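Local structure of tetraacyldisaccharide 4'-kinase (Aquifex aeolicus, 4EHX) at residues 221-226 and 272-277; 37-42 and 308-313; 81-86 and 127-132; 104-109 and 281-286. The protein catalyses transfer of the gamma-phosphate of ATP to the 4'-position of a tetraacyldisaccharide 1-phosphate, forming lipid IVA in the lipid A pathway. One frame throughout, in Å; residues are numbered along the deposited sequence.

Contact 1. Residues 221-226 and 272-277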
# COMPACT_ATOMS: atom_id res chain seq x y z
N PHE A 221 -20.99 -2.03 -9.55
CA PHE A 221 -20.86 -0.82 -10.34
C PHE A 221 -22.09 -0.63 -11.22
O PHE A 221 -22.16 0.32 -12.00
CB PHE A 221 -19.61 -0.87 -11.21
CG PHE A 221 -19.69 -1.89 -12.30
CD1 PHE A 221 -19.98 -1.51 -13.60
CD2 PHE A 221 -19.47 -3.23 -12.03
CE1 PHE A 221 -20.05 -2.45 -14.61
CE2 PHE A 221 -19.53 -4.17 -13.03
CZ PHE A 221 -19.83 -3.78 -14.32
N ASP A 222 -23.06 -1.53 -11.09
CA ASP A 222 -24.30 -1.45 -11.85
C ASP A 222 -25.00 -0.12 -11.60
O ASP A 222 -25.61 0.46 -12.51
CB ASP A 222 -25.24 -2.60 -11.49
CG ASP A 222 -24.86 -3.90 -12.16
OD1 ASP A 222 -24.36 -3.86 -13.30
OD2 ASP A 222 -25.07 -4.97 -11.54
N ILE A 223 -24.90 0.37 -10.37
CA ILE A 223 -25.55 1.61 -9.96
C ILE A 223 -25.17 2.80 -10.85
O ILE A 223 -25.86 3.83 -10.86
CB ILE A 223 -25.24 1.94 -8.48
CG1 ILE A 223 -25.60 0.74 -7.59
CG2 ILE A 223 -26.01 3.17 -8.03
CD1 ILE A 223 -25.34 0.97 -6.11
N LEU A 224 -24.10 2.65 -11.62
CA LEU A 224 -23.61 3.72 -12.48
C LEU A 224 -24.25 3.73 -13.86
O LEU A 224 -24.14 4.71 -14.59
CB LEU A 224 -22.09 3.63 -12.62
CG LEU A 224 -21.33 3.88 -11.32
CD1 LEU A 224 -19.83 3.93 -11.59
CD2 LEU A 224 -21.82 5.16 -10.67
N LYS A 225 -24.91 2.63 -14.22
CA LYS A 225 -25.53 2.54 -15.54
C LYS A 225 -26.64 3.58 -15.70
O LYS A 225 -27.47 3.76 -14.80
CB LYS A 225 -26.06 1.13 -15.79
CG LYS A 225 -26.41 0.85 -17.25
CD LYS A 225 -26.89 -0.58 -17.46
CE LYS A 225 -28.24 -0.81 -16.81
NZ LYS A 225 -29.31 0.02 -17.44
N GLU A 226 -26.64 4.26 -16.84
CA GLU A 226 -27.64 5.28 -17.15
C GLU A 226 -27.54 6.48 -16.20
O GLU A 226 -28.47 7.28 -16.10
CB GLU A 226 -29.06 4.73 -17.00
CG GLU A 226 -29.34 3.48 -17.83
CD GLU A 226 -29.04 3.68 -19.31
OE1 GLU A 226 -29.28 4.79 -19.83
OE2 GLU A 226 -28.54 2.72 -19.94
N GLY A 272 -29.04 13.48 -4.38
CA GLY A 272 -29.52 12.94 -5.63
C GLY A 272 -28.47 12.74 -6.70
O GLY A 272 -28.73 12.12 -7.73
N GLU A 273 -27.27 13.28 -6.49
CA GLU A 273 -26.18 13.06 -7.45
C GLU A 273 -25.28 11.94 -6.94
O GLU A 273 -25.24 11.65 -5.74
CB GLU A 273 -25.37 14.34 -7.69
CG GLU A 273 -26.18 15.52 -8.24
CD GLU A 273 -26.46 15.41 -9.73
OE1 GLU A 273 -25.74 14.67 -10.43
OE2 GLU A 273 -27.41 16.07 -10.22
N ILE A 274 -24.56 11.32 -7.87
CA ILE A 274 -23.57 10.30 -7.53
C ILE A 274 -22.16 10.83 -7.76
O ILE A 274 -21.88 11.43 -8.79
CB ILE A 274 -23.75 9.03 -8.37
CG1 ILE A 274 -25.14 8.44 -8.12
CG2 ILE A 274 -22.63 8.02 -8.04
CD1 ILE A 274 -25.45 7.23 -8.97
N TYR A 275 -21.29 10.62 -6.77
CA TYR A 275 -19.92 11.08 -6.85
C TYR A 275 -18.94 9.91 -6.85
O TYR A 275 -19.17 8.89 -6.20
CB TYR A 275 -19.57 12.01 -5.68
CG TYR A 275 -20.42 13.26 -5.62
CD1 TYR A 275 -21.68 13.24 -5.07
CD2 TYR A 275 -19.94 14.46 -6.13
CE1 TYR A 275 -22.47 14.39 -5.03
CE2 TYR A 275 -20.71 15.61 -6.10
CZ TYR A 275 -21.98 15.56 -5.55
OH TYR A 275 -22.73 16.71 -5.52
N LEU A 276 -17.86 10.08 -7.59
CA LEU A 276 -16.73 9.16 -7.55
C LEU A 276 -15.48 9.91 -7.13
O LEU A 276 -15.25 11.03 -7.58
CB LEU A 276 -16.50 8.52 -8.92
CG LEU A 276 -17.67 7.68 -9.43
CD1 LEU A 276 -17.28 6.92 -10.69
CD2 LEU A 276 -18.11 6.71 -8.33
N THR A 277 -14.69 9.30 -6.26
CA THR A 277 -13.45 9.89 -5.81
C THR A 277 -12.48 8.75 -5.49
O THR A 277 -12.77 7.59 -5.78
CB THR A 277 -13.66 10.81 -4.59
OG1 THR A 277 -12.42 11.46 -4.25
CG2 THR A 277 -14.18 10.01 -3.37

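Contact 2. Residues 37-42 and 308-313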
# COMPACT_ATOMS: atom_id res chain seq x y z
N PRO A 37 5.30 -15.50 12.79
CA PRO A 37 5.73 -15.20 11.42
C PRO A 37 5.47 -13.75 10.98
O PRO A 37 4.47 -13.12 11.37
CB PRO A 37 4.92 -16.18 10.57
CG PRO A 37 4.60 -17.31 11.51
CD PRO A 37 4.37 -16.64 12.84
N VAL A 38 6.42 -13.22 10.21
CA VAL A 38 6.38 -11.88 9.68
C VAL A 38 6.59 -11.94 8.17
O VAL A 38 7.59 -12.48 7.68
CB VAL A 38 7.48 -10.99 10.30
CG1 VAL A 38 7.48 -9.61 9.66
CG2 VAL A 38 7.27 -10.89 11.82
N ILE A 39 5.63 -11.40 7.43
CA ILE A 39 5.75 -11.28 5.99
C ILE A 39 5.88 -9.80 5.70
O ILE A 39 5.09 -9.01 6.18
CB ILE A 39 4.48 -11.79 5.31
CG1 ILE A 39 4.22 -13.26 5.69
CG2 ILE A 39 4.60 -11.63 3.77
CD1 ILE A 39 2.79 -13.74 5.33
N SER A 40 6.88 -9.41 4.91
CA SER A 40 7.00 -8.01 4.55
C SER A 40 6.54 -7.80 3.12
O SER A 40 6.83 -8.60 2.23
CB SER A 40 8.45 -7.53 4.70
OG SER A 40 8.56 -6.17 4.33
N VAL A 41 5.79 -6.73 2.91
CA VAL A 41 5.45 -6.26 1.57
C VAL A 41 6.13 -4.93 1.38
O VAL A 41 6.04 -4.03 2.23
CB VAL A 41 3.91 -6.13 1.37
CG1 VAL A 41 3.61 -5.58 -0.04
CG2 VAL A 41 3.24 -7.48 1.59
N GLY A 42 6.85 -4.78 0.28
CA GLY A 42 7.55 -3.54 0.06
C GLY A 42 7.89 -3.29 -1.39
O GLY A 42 7.59 -4.09 -2.29
N LYS A 308 1.95 -21.66 -1.14
CA LYS A 308 2.89 -22.63 -0.58
C LYS A 308 4.03 -21.96 0.18
O LYS A 308 4.41 -22.44 1.25
CB LYS A 308 3.44 -23.56 -1.66
CG LYS A 308 4.42 -24.61 -1.15
CD LYS A 308 4.67 -25.68 -2.20
CE LYS A 308 5.66 -26.72 -1.71
NZ LYS A 308 5.95 -27.75 -2.75
N LEU A 309 4.57 -20.87 -0.36
CA LEU A 309 5.65 -20.16 0.33
C LEU A 309 5.13 -19.63 1.66
O LEU A 309 5.84 -19.66 2.66
CB LEU A 309 6.18 -18.97 -0.48
CG LEU A 309 7.08 -19.22 -1.69
CD1 LEU A 309 7.36 -17.90 -2.39
CD2 LEU A 309 8.38 -19.91 -1.28
N ILE A 310 3.90 -19.15 1.65
CA ILE A 310 3.33 -18.56 2.86
C ILE A 310 3.11 -19.62 3.93
O ILE A 310 3.51 -19.45 5.08
CB ILE A 310 2.04 -17.82 2.54
CG1 ILE A 310 2.36 -16.60 1.66
CG2 ILE A 310 1.31 -17.38 3.82
CD1 ILE A 310 1.13 -15.97 1.05
N TYR A 311 2.48 -20.71 3.52
CA TYR A 311 2.23 -21.86 4.39
C TYR A 311 3.50 -22.32 5.12
O TYR A 311 3.47 -22.59 6.33
CB TYR A 311 1.62 -22.97 3.54
CG TYR A 311 1.62 -24.36 4.13
CD1 TYR A 311 0.68 -24.74 5.09
CD2 TYR A 311 2.52 -25.32 3.68
CE1 TYR A 311 0.67 -26.02 5.61
CE2 TYR A 311 2.51 -26.60 4.19
CZ TYR A 311 1.58 -26.95 5.15
OH TYR A 311 1.58 -28.23 5.66
N ARG A 312 4.62 -22.40 4.40
CA ARG A 312 5.85 -22.94 4.99
C ARG A 312 6.48 -22.08 6.09
O ARG A 312 7.27 -22.60 6.88
CB ARG A 312 6.88 -23.25 3.90
CG ARG A 312 6.48 -24.38 2.95
CD ARG A 312 6.38 -25.73 3.67
NE ARG A 312 5.95 -26.79 2.76
CZ ARG A 312 6.79 -27.55 2.05
NH1 ARG A 312 8.10 -27.36 2.16
NH2 ARG A 312 6.32 -28.50 1.25
N ILE A 313 6.12 -20.80 6.17
CA ILE A 313 6.68 -19.95 7.24
C ILE A 313 6.02 -20.17 8.60
O ILE A 313 6.48 -19.66 9.61
CB ILE A 313 6.62 -18.43 6.90
CG1 ILE A 313 5.21 -17.88 7.17
CG2 ILE A 313 7.11 -18.17 5.48
CD1 ILE A 313 5.00 -16.45 6.70

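Contact 3. Residues 81-86 and 127-132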
# COMPACT_ATOMS: atom_id res chain seq x y z
N THR A 81 3.62 3.87 19.68
CA THR A 81 2.92 2.74 19.06
C THR A 81 1.42 2.94 19.29
O THR A 81 1.00 3.31 20.37
CB THR A 81 3.37 1.42 19.67
OG1 THR A 81 4.79 1.29 19.49
CG2 THR A 81 2.70 0.26 18.98
N LEU A 82 0.63 2.70 18.25
CA LEU A 82 -0.80 3.00 18.30
C LEU A 82 -1.59 1.88 17.64
O LEU A 82 -1.34 1.53 16.49
CB LEU A 82 -1.07 4.31 17.56
CG LEU A 82 -2.54 4.70 17.39
CD1 LEU A 82 -3.16 4.97 18.75
CD2 LEU A 82 -2.68 5.91 16.48
N ILE A 83 -2.54 1.30 18.37
CA ILE A 83 -3.45 0.35 17.75
C ILE A 83 -4.50 1.16 16.99
O ILE A 83 -5.27 1.90 17.58
CB ILE A 83 -4.13 -0.58 18.77
CG1 ILE A 83 -3.10 -1.54 19.39
CG2 ILE A 83 -5.28 -1.36 18.10
CD1 ILE A 83 -3.64 -2.35 20.58
N VAL A 84 -4.48 1.03 15.67
CA VAL A 84 -5.40 1.77 14.81
C VAL A 84 -6.71 1.01 14.66
O VAL A 84 -7.81 1.58 14.68
CB VAL A 84 -4.76 1.96 13.43
CG1 VAL A 84 -5.76 2.59 12.45
CG2 VAL A 84 -3.50 2.79 13.55
N SER A 85 -6.61 -0.31 14.52
CA SER A 85 -7.81 -1.11 14.35
C SER A 85 -7.64 -2.45 15.03
O SER A 85 -6.58 -3.04 14.97
CB SER A 85 -8.05 -1.34 12.86
OG SER A 85 -9.14 -2.23 12.66
N GLU A 86 -8.72 -2.94 15.64
CA GLU A 86 -8.71 -4.26 16.24
C GLU A 86 -9.60 -5.18 15.42
O GLU A 86 -10.83 -5.13 15.51
CB GLU A 86 -9.19 -4.19 17.70
CG GLU A 86 -9.38 -5.55 18.35
CD GLU A 86 -9.90 -5.45 19.77
OE1 GLU A 86 -10.82 -4.63 20.01
OE2 GLU A 86 -9.38 -6.18 20.65
N LEU A 127 1.19 -8.23 20.05
CA LEU A 127 1.20 -9.54 20.69
C LEU A 127 0.53 -9.48 22.05
O LEU A 127 -0.21 -10.38 22.43
CB LEU A 127 2.62 -10.09 20.81
CG LEU A 127 3.18 -10.56 19.46
CD1 LEU A 127 4.70 -10.69 19.51
CD2 LEU A 127 2.51 -11.86 19.00
N GLU A 128 0.76 -8.39 22.77
CA GLU A 128 0.20 -8.20 24.10
C GLU A 128 -1.32 -8.01 24.06
O GLU A 128 -2.05 -8.62 24.84
CB GLU A 128 0.87 -7.01 24.78
CG GLU A 128 0.34 -6.66 26.15
CD GLU A 128 1.08 -5.49 26.77
OE1 GLU A 128 1.91 -4.87 26.06
OE2 GLU A 128 0.83 -5.18 27.95
N LYS A 129 -1.79 -7.17 23.14
CA LYS A 129 -3.19 -6.74 23.16
C LYS A 129 -4.10 -7.47 22.16
O LYS A 129 -5.31 -7.51 22.35
CB LYS A 129 -3.29 -5.23 22.88
CG LYS A 129 -2.48 -4.35 23.83
CD LYS A 129 -2.98 -4.46 25.26
CE LYS A 129 -2.23 -3.49 26.16
NZ LYS A 129 -2.59 -3.70 27.60
N LEU A 130 -3.52 -8.01 21.09
CA LEU A 130 -4.34 -8.51 19.98
C LEU A 130 -4.13 -10.00 19.67
O LEU A 130 -4.85 -10.57 18.84
CB LEU A 130 -4.06 -7.69 18.72
CG LEU A 130 -4.28 -6.17 18.77
CD1 LEU A 130 -3.62 -5.47 17.58
CD2 LEU A 130 -5.76 -5.83 18.84
N SER A 131 -3.14 -10.61 20.32
CA SER A 131 -2.67 -11.97 20.01
C SER A 131 -2.75 -12.46 18.54
O SER A 131 -3.34 -13.49 18.25
CB SER A 131 -3.31 -13.00 20.94
OG SER A 131 -4.72 -12.94 20.85
N PRO A 132 -2.13 -11.71 17.62
CA PRO A 132 -2.09 -12.12 16.22
C PRO A 132 -1.31 -13.41 15.97
O PRO A 132 -0.44 -13.79 16.76
CB PRO A 132 -1.41 -10.94 15.53
CG PRO A 132 -0.50 -10.40 16.58
CD PRO A 132 -1.20 -10.59 17.89
O HOH W 1 -7.91 -8.51 20.54

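Contact 4. Residues 104-109 and 281-286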
# COMPACT_ATOMS: atom_id res chain seq x y z
N MET A 104 -5.63 1.80 5.26
CA MET A 104 -5.38 0.35 5.30
C MET A 104 -6.41 -0.35 6.18
O MET A 104 -6.95 -1.39 5.82
CB MET A 104 -3.96 0.08 5.83
CG MET A 104 -3.46 -1.35 5.63
SD MET A 104 -2.83 -1.64 3.96
CE MET A 104 -1.97 -0.10 3.66
N ALA A 105 -6.66 0.21 7.36
CA ALA A 105 -7.64 -0.39 8.27
C ALA A 105 -9.06 -0.43 7.67
O ALA A 105 -9.80 -1.41 7.84
CB ALA A 105 -7.64 0.34 9.61
N LYS A 106 -9.44 0.63 6.97
CA LYS A 106 -10.77 0.63 6.36
C LYS A 106 -10.84 -0.39 5.23
O LYS A 106 -11.88 -0.98 4.98
CB LYS A 106 -11.16 2.03 5.86
CG LYS A 106 -11.32 3.09 6.95
CD LYS A 106 -12.35 2.71 8.03
CE LYS A 106 -13.74 2.58 7.48
NZ LYS A 106 -14.82 2.84 8.52
N LEU A 107 -9.72 -0.60 4.56
CA LEU A 107 -9.69 -1.59 3.47
C LEU A 107 -9.59 -3.04 3.94
O LEU A 107 -9.74 -3.95 3.13
CB LEU A 107 -8.57 -1.27 2.48
CG LEU A 107 -8.66 0.05 1.72
CD1 LEU A 107 -7.32 0.36 1.06
CD2 LEU A 107 -9.81 -0.04 0.69
N LEU A 108 -9.34 -3.27 5.24
CA LEU A 108 -9.20 -4.63 5.77
C LEU A 108 -10.10 -4.90 6.99
O LEU A 108 -9.62 -4.93 8.12
CB LEU A 108 -7.75 -4.90 6.18
CG LEU A 108 -6.62 -4.65 5.17
CD1 LEU A 108 -5.29 -4.59 5.89
CD2 LEU A 108 -6.62 -5.73 4.11
N PRO A 109 -11.40 -5.15 6.75
CA PRO A 109 -12.40 -5.30 7.82
C PRO A 109 -12.23 -6.46 8.83
O PRO A 109 -12.96 -6.47 9.82
CB PRO A 109 -13.73 -5.44 7.05
CG PRO A 109 -13.33 -5.82 5.65
CD PRO A 109 -12.02 -5.12 5.41
N ASP A 281 -9.43 9.92 -0.51
CA ASP A 281 -10.39 11.00 -0.28
C ASP A 281 -11.63 10.47 0.45
O ASP A 281 -12.18 11.13 1.33
CB ASP A 281 -10.82 11.61 -1.61
CG ASP A 281 -9.71 12.40 -2.27
OD1 ASP A 281 -9.36 13.47 -1.74
OD2 ASP A 281 -9.21 11.95 -3.32
N LEU A 282 -12.04 9.27 0.07
CA LEU A 282 -13.29 8.71 0.58
C LEU A 282 -13.28 8.56 2.10
O LEU A 282 -14.33 8.64 2.72
CB LEU A 282 -13.56 7.36 -0.10
CG LEU A 282 -14.88 6.65 0.20
CD1 LEU A 282 -16.10 7.48 -0.27
CD2 LEU A 282 -14.86 5.28 -0.45
N ILE A 283 -12.11 8.36 2.70
CA ILE A 283 -12.06 8.14 4.14
C ILE A 283 -12.55 9.37 4.91
O ILE A 283 -12.94 9.26 6.07
CB ILE A 283 -10.66 7.71 4.66
CG1 ILE A 283 -9.60 8.74 4.28
CG2 ILE A 283 -10.28 6.34 4.13
CD1 ILE A 283 -8.21 8.43 4.84
N LYS A 284 -12.54 10.52 4.26
CA LYS A 284 -12.92 11.77 4.91
C LYS A 284 -14.38 12.12 4.65
O LYS A 284 -14.87 13.16 5.11
CB LYS A 284 -12.01 12.91 4.43
CG LYS A 284 -10.55 12.71 4.79
CD LYS A 284 -9.65 13.09 3.63
CE LYS A 284 -8.19 12.76 3.93
NZ LYS A 284 -7.70 13.53 5.11
N LEU A 285 -15.07 11.25 3.93
CA LEU A 285 -16.45 11.51 3.52
C LEU A 285 -17.39 10.37 3.90
O LEU A 285 -18.40 10.14 3.23
CB LEU A 285 -16.51 11.74 2.01
CG LEU A 285 -15.76 12.98 1.52
CD1 LEU A 285 -15.61 12.95 0.01
CD2 LEU A 285 -16.50 14.23 1.97
N GLN A 286 -17.06 9.67 4.97
CA GLN A 286 -17.91 8.55 5.37
C GLN A 286 -19.27 9.06 5.82
O GLN A 286 -19.37 10.11 6.46
CB GLN A 286 -17.23 7.73 6.47
CG GLN A 286 -15.88 7.19 6.03
CD GLN A 286 -15.15 6.46 7.14
OE1 GLN A 286 -15.74 5.62 7.83
NE2 GLN A 286 -13.88 6.77 7.32

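Contact 1. Residues 221-226 and 272-277
Leu224 and Ile274 mark the nearest approach of the two backbones, their CA atoms 8.2 Å apart, where the 3-10 segment 222-224 packs against the chain running along strand 275-277. No hydrogen bond crosses this gap, which is bridged by branched aliphatic side chains. Leu224 contributes both branches. Its CD2 leans on CG2 of Ile274 at 4.0 Å, the two side chains meeting aslant, while CD1 reaches CD1 of Leu276, also at 4.0 Å, tip to tip. With CG anti to its carbonyl carbon (chi1 -65°), Leu224 swings its forked end closer to the strand than its first bond alone would bring it. Extended chain supplies the matching surface: Ile274 and Leu276 point toward the 3-10 segment, and Tyr275 points away, its hydroxyl bonded to the backbone N of Glu270. Strand 275-277 lies between strands 229-233 and 291-300, parallel to both, in a small sheet far from the nucleotide-binding loop, and the 3-10 segment belongs to the connection entering strand 229-233. Val229 and Leu211 also touch Leu224, so a leucine, whose forked end offers two methyls, suits a place among several apolar neighbours. Nearer the surface, CD1 of Ile274 comes within 3.9 Å of the carbonyl O of Ile223 and lies 4.2 Å from CG2 of Ile223. The turn itself is drawn tight by Lys225 N bonding to Asp222 O at 2.9 Å.

Contact 2. Residues 37-42 and 308-313
Ile313, close to the C-terminal end of the chain, lays its side chain over Pro37 and Ile39. Its conformation is a less common one for isoleucine: chi1 of 80° sets CG1 between the backbone N and the carbonyl carbon, and from there the extended chain carries CD1 to the strand. CD1 lies 3.4 Å from CG1 of Ile39, tighter than normal van der Waals contact, and the two side chains cross at about a right angle. Ile39 takes the commoner form, CG1 anti to the carbonyl carbon (chi1 -58°), which sends its own CD1 on toward helix 303-312 and to within 4.2 Å of CG2 of Ile310. One strand residue thus touches two residues three apart, Ile310 and Ile313. Pro37, ahead of strand 38-43, offers a compact ring: its CB rests 3.8 Å from CG1 of Ile313, and its CG sits 3.6 Å from the carbonyl O of Ile313. Strand 38-43 leads into the P-loop, whose residues 45-52 are predicted to bind ATP, and helix 51-61 presents Leu58 to both Ile39 and Ile310. A beta-branched residue suits the strand at Ile39, while Ile310 and Ile313 offer apolar branches to meet it. With no hydrogen bond or charge pair between the segments, their hold rests on close apolar packing and probably on the burial of apolar surface.

Contact 3. Residues 81-86 and 127-132
Ile83 and Glu86 both reach the end of helix 119-130, although three places apart they would lie on opposite faces of a regular strand. A classic beta bulge between them accounts for this: Val84 and Ser85 both face Val113 of strand 112-116, and the extra residue shifts the alternation. Ile83 puts CD1 against the root of Lys129, 3.7 Å from its CB, the side chains crossing at about a right angle. Lys129 bends at chi2 (-64°), which leads its amino group away, and so its aliphatic part can pack while the charge stays at the surface. CD1 of Ile83 also approaches CG of Leu130 at 4.3 Å. Glu86 holds CG anti to its backbone N (chi1 173°) and stays extended to the next carbon, running obliquely past Leu130; its CG is 3.7 Å from CD2 of that leucine. The methylenes thus serve as apolar surface, and the carboxylate goes on to water. A water molecule donates to OE2 of Glu86 at 2.8 Å and, weakly, to the carbonyl O of Lys129 at 3.3 Å. Beyond it the carbonyl O of Leu130 is bonded by Tyr87 and Arg66, while Ser131 leaves the helix with positive phi. Leu130, buried, also touches Ser112 and Val114. The arrangement is a helix packed on strands, the layered alpha/beta architecture of P-loop kinases, here extended by the antiparallel strand 81-86.

Contact 4. Residues 104-109 and 281-286
Ile283 and Gln286 are the residues of 281-286 that meet Lys106, on the last turn of helix 99-107. The segment begins with Asp281, whose OD1 bonds Tyr264 and whose OD2 bonds Thr278 and the backbone N of Gly234. Leu282 then opens a type I beta turn, closed by Leu285 N bonding to Leu282 O at 3.0 Å, and its side chain joins Ile283 and Lys106 in packing on Phe216. Ile283 faces helix 99-107 and sets CG2 4.4 Å from CG of Lys106, a loose touch that uses the aliphatic part of the lysine. These residues follow strand 275-277 of the small sheet remote from the P-loop, whereas helix 99-107 packs against helix 51-61, which begins in the predicted ATP-binding loop; the contact therefore joins the two parts of this atypical P-loop kinase. The side chain of Lys106 is about 10 Å from that of Thr52. Lys284 reaches the start of the same helix, where Asp99 gives a long, weak ion pair, and Leu285 buries itself on Phe232 and Phe267. Gln286 ends the segment with an extended chain, its amide suited to accept from the lysine while donating to the turn. OE1 accepts from NZ of Lys106 at 3.0 Å, the donor standing 37° above the carbonyl plane. Lys106 gets there by bending at both chi2 and chi3 (-57° and -63°), meeting the glutamine from the opposite direction. NE2 of Gln286 donates to the carbonyl O of Ile283 at 2.9 Å, close to the amide plane, and also bonds the hydroxyl of Tyr102, on the same helix as Lys106.

Overall arrangement
Contacts 1 and 2 are wholly apolar and lie on opposite sides of the chain's centre, 38 Å apart between centres, each with two of its four touching residues buried. Contact 2 joins the strand entering the P-loop to the C-terminal helix; contact 1 belongs to the smaller, distant sheet. Contact 3, partly exposed on the outer side of the P-loop part, mixes methylenes with a water bridge, whereas contact 4 carries the direct hydrogen bond between segments. Contact 4 is also the connecting one: Leu282 touches Thr277 of contact 1, whose strand 275-277 precedes helix 279-282, and Ala105 packs on Val84 and Ser85 of contact 3.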